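Local structure of bifunctional autolysin (Staphylococcus aureus subsp. aureus Mu50, 6FXO) at residues A[62-67]-A[239-244]. The protein probably cleaves staphylococcal peptidoglycan as an autolysin, its family 73 glycoside hydrolase module acting as an N-acetylglucosaminidase on the glycan strands. Sequence-based numbering, arbitrary orientation.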
loop_
_atom_site.group_PDB
_atom_site.type_symbol
_atom_site.label_atom_id
_atom_site.label_comp_id
_atom_site.label_asym_id
_atom_site.label_seq_id
_atom_site.Cartn_x
_atom_site.Cartn_y
_atom_site.Cartn_z
ATOM N N TYR A 62 -3.521 -9.805 4.965
ATOM C CA TYR A 62 -3.530 -8.368 4.834
ATOM C C TYR A 62 -3.680 -7.832 3.435
ATOM O O TYR A 62 -3.921 -6.637 3.301
ATOM C CB TYR A 62 -2.509 -7.643 5.797
ATOM C CG TYR A 62 -2.966 -7.581 7.257
ATOM C CD1 TYR A 62 -2.951 -8.715 8.059
ATOM C CD2 TYR A 62 -3.487 -6.408 7.807
ATOM C CE1 TYR A 62 -3.448 -8.699 9.350
ATOM C CE2 TYR A 62 -3.990 -6.366 9.143
ATOM C CZ TYR A 62 -3.954 -7.504 9.885
ATOM O OH TYR A 62 -4.331 -7.440 11.208
ATOM N N GLN A 63 -3.533 -8.726 2.372
ATOM C CA GLN A 63 -3.676 -8.290 0.997
ATOM C C GLN A 63 -5.150 -8.003 0.727
ATOM O O GLN A 63 -5.479 -7.383 -0.266
ATOM C CB GLN A 63 -3.096 -9.287 -0.032
ATOM C CG GLN A 63 -3.723 -10.672 -0.138
ATOM C CD GLN A 63 -2.653 -11.521 -0.806
ATOM O OE1 GLN A 63 -2.475 -11.470 -2.091
ATOM N NE2 GLN A 63 -1.895 -12.309 0.086
ATOM N N PHE A 64 -5.996 -8.545 1.564
ATOM C CA PHE A 64 -7.454 -8.342 1.469
ATOM C C PHE A 64 -7.940 -7.195 2.386
ATOM O O PHE A 64 -9.135 -6.911 2.430
ATOM C CB PHE A 64 -8.245 -9.591 1.682
ATOM C CG PHE A 64 -7.725 -10.811 0.974
ATOM C CD1 PHE A 64 -7.716 -10.891 -0.448
ATOM C CD2 PHE A 64 -7.211 -11.871 1.693
ATOM C CE1 PHE A 64 -7.197 -11.974 -1.052
ATOM C CE2 PHE A 64 -6.688 -12.976 1.043
ATOM C CZ PHE A 64 -6.682 -13.025 -0.323
ATOM N N LEU A 65 -7.023 -6.585 3.162
ATOM C CA LEU A 65 -7.455 -5.491 4.024
ATOM C C LEU A 65 -7.908 -4.287 3.103
ATOM O O LEU A 65 -7.199 -3.967 2.159
ATOM C CB LEU A 65 -6.290 -4.997 4.952
ATOM C CG LEU A 65 -6.520 -3.767 5.830
ATOM C CD1 LEU A 65 -7.310 -4.168 7.174
ATOM C CD2 LEU A 65 -5.207 -2.960 6.090
ATOM N N ARG A 66 -9.021 -3.613 3.398
ATOM C CA ARG A 66 -9.408 -2.486 2.568
ATOM C C ARG A 66 -8.688 -1.188 2.957
ATOM O O ARG A 66 -8.808 -0.670 4.050
ATOM C CB ARG A 66 -10.954 -2.259 2.597
ATOM C CG ARG A 66 -11.834 -3.353 1.966
ATOM C CD ARG A 66 -12.058 -3.261 0.424
ATOM N NE ARG A 66 -12.856 -2.078 0.104
ATOM C CZ ARG A 66 -14.155 -2.061 -0.209
ATOM N NH1 ARG A 66 -14.847 -3.190 -0.247
ATOM N NH2 ARG A 66 -14.771 -0.913 -0.428
ATOM N N LEU A 67 -7.862 -0.720 2.030
ATOM C CA LEU A 67 -7.024 0.446 2.050
ATOM C C LEU A 67 -7.785 1.758 1.893
ATOM O O LEU A 67 -7.249 2.826 2.142
ATOM C CB LEU A 67 -5.987 0.214 0.885
ATOM C CG LEU A 67 -5.097 -1.095 1.021
ATOM C CD1 LEU A 67 -4.084 -1.213 -0.069
ATOM C CD2 LEU A 67 -4.259 -0.986 2.391
ATOM N N ASP A 239 -11.676 -7.900 2.416
ATOM C CA ASP A 239 -12.450 -8.213 1.193
ATOM C C ASP A 239 -11.725 -9.284 0.431
ATOM O O ASP A 239 -10.704 -9.000 -0.171
ATOM C CB ASP A 239 -12.455 -6.934 0.323
ATOM C CG ASP A 239 -13.446 -6.823 -0.828
ATOM O OD1 ASP A 239 -13.747 -7.861 -1.461
ATOM O OD2 ASP A 239 -13.817 -5.680 -1.180
ATOM N N ILE A 240 -12.268 -10.498 0.450
ATOM C CA ILE A 240 -11.762 -11.670 -0.177
ATOM C C ILE A 240 -12.514 -12.201 -1.422
ATOM O O ILE A 240 -13.684 -12.570 -1.358
ATOM C CB ILE A 240 -11.673 -12.750 0.950
ATOM C CG1 ILE A 240 -10.910 -12.198 2.194
ATOM C CG2 ILE A 240 -11.013 -14.029 0.450
ATOM C CD1 ILE A 240 -10.962 -13.131 3.429
ATOM N N PRO A 241 -11.866 -12.150 -2.576
ATOM C CA PRO A 241 -12.496 -12.662 -3.807
ATOM C C PRO A 241 -12.742 -14.161 -3.684
ATOM O O PRO A 241 -11.893 -14.819 -3.083
ATOM C CB PRO A 241 -11.438 -12.407 -4.890
ATOM C CG PRO A 241 -10.581 -11.290 -4.338
ATOM C CD PRO A 241 -10.533 -11.559 -2.851
ATOM N N GLN A 242 -13.827 -14.737 -4.233
ATOM C CA GLN A 242 -13.936 -16.182 -4.049
ATOM C C GLN A 242 -14.086 -16.844 -5.405
ATOM O O GLN A 242 -14.773 -16.313 -6.274
ATOM C CB GLN A 242 -15.132 -16.565 -3.162
ATOM C CG GLN A 242 -15.010 -16.208 -1.684
ATOM C CD GLN A 242 -15.762 -17.197 -0.819
ATOM O OE1 GLN A 242 -16.993 -17.207 -0.769
ATOM N NE2 GLN A 242 -15.033 -18.008 -0.057
ATOM N N TYR A 243 -13.432 -17.995 -5.586
ATOM C CA TYR A 243 -13.529 -18.704 -6.857
ATOM C C TYR A 243 -14.107 -20.079 -6.554
ATOM O O TYR A 243 -13.718 -20.677 -5.551
ATOM C CB TYR A 243 -12.125 -18.873 -7.503
ATOM C CG TYR A 243 -11.261 -17.626 -7.634
ATOM C CD1 TYR A 243 -11.475 -16.710 -8.649
ATOM C CD2 TYR A 243 -10.209 -17.392 -6.758
ATOM C CE1 TYR A 243 -10.669 -15.592 -8.794
ATOM C CE2 TYR A 243 -9.385 -16.271 -6.895
ATOM C CZ TYR A 243 -9.618 -15.386 -7.911
ATOM O OH TYR A 243 -8.758 -14.339 -8.038
ATOM N N LYS A 244 -15.012 -20.591 -7.409
ATOM C CA LYS A 244 -15.589 -21.918 -7.145
ATOM C C LYS A 244 -16.069 -22.663 -8.402
ATOM O O LYS A 244 -15.234 -22.858 -9.312
ATOM C CB LYS A 244 -16.723 -21.830 -6.090
ATOM C CG LYS A 244 -16.227 -21.949 -4.645
ATOM C CD LYS A 244 -17.191 -22.661 -3.688
ATOM C CE LYS A 244 -16.608 -22.694 -2.289
ATOM N NZ LYS A 244 -17.491 -23.376 -1.300
ATOM O OXT LYS A 244 -17.257 -23.054 -8.463
#
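F64, the last residue of a short 3-10 turn, leans its ring against the backbone and side chains of strand 237-242. Its carbonyl O takes the D239 N-H at 2.7 Å. I240 reaches one face of the ring, the two side chains crossing at about a right angle, and I240 CG1 lies 3.7 Å from F64 CG; P241 CD approaches obliquely, 3.8 Å from F64 CD1. Q63 CG lies over the ring centre, while T51 and L54 of helix 51-56 and Y196 of helix 195-200 add to this buried, close-packed side.

The other flank is looser: R66 is partly exposed, the D239 it meets buried. A turn at chi2 (-85°) lays R66 CD beside D239 CB, and R66 NH1 lies 2.9 Å from D239 OD2. NH1 meets the carboxylate on its anti side, 23° out of plane, and the two flat groups are turned 40° apart: a single-point, skewed salt bridge. K197 pairs with the same oxygen and D68 takes R66 NE. The chemistry implies two links: apolar contacts and a backbone bond tie residues 62-67 to C-terminal strand 237-242, parallel partner of strand 4-9, while D239, with R66 and K197 at OD2, probably stays ionised.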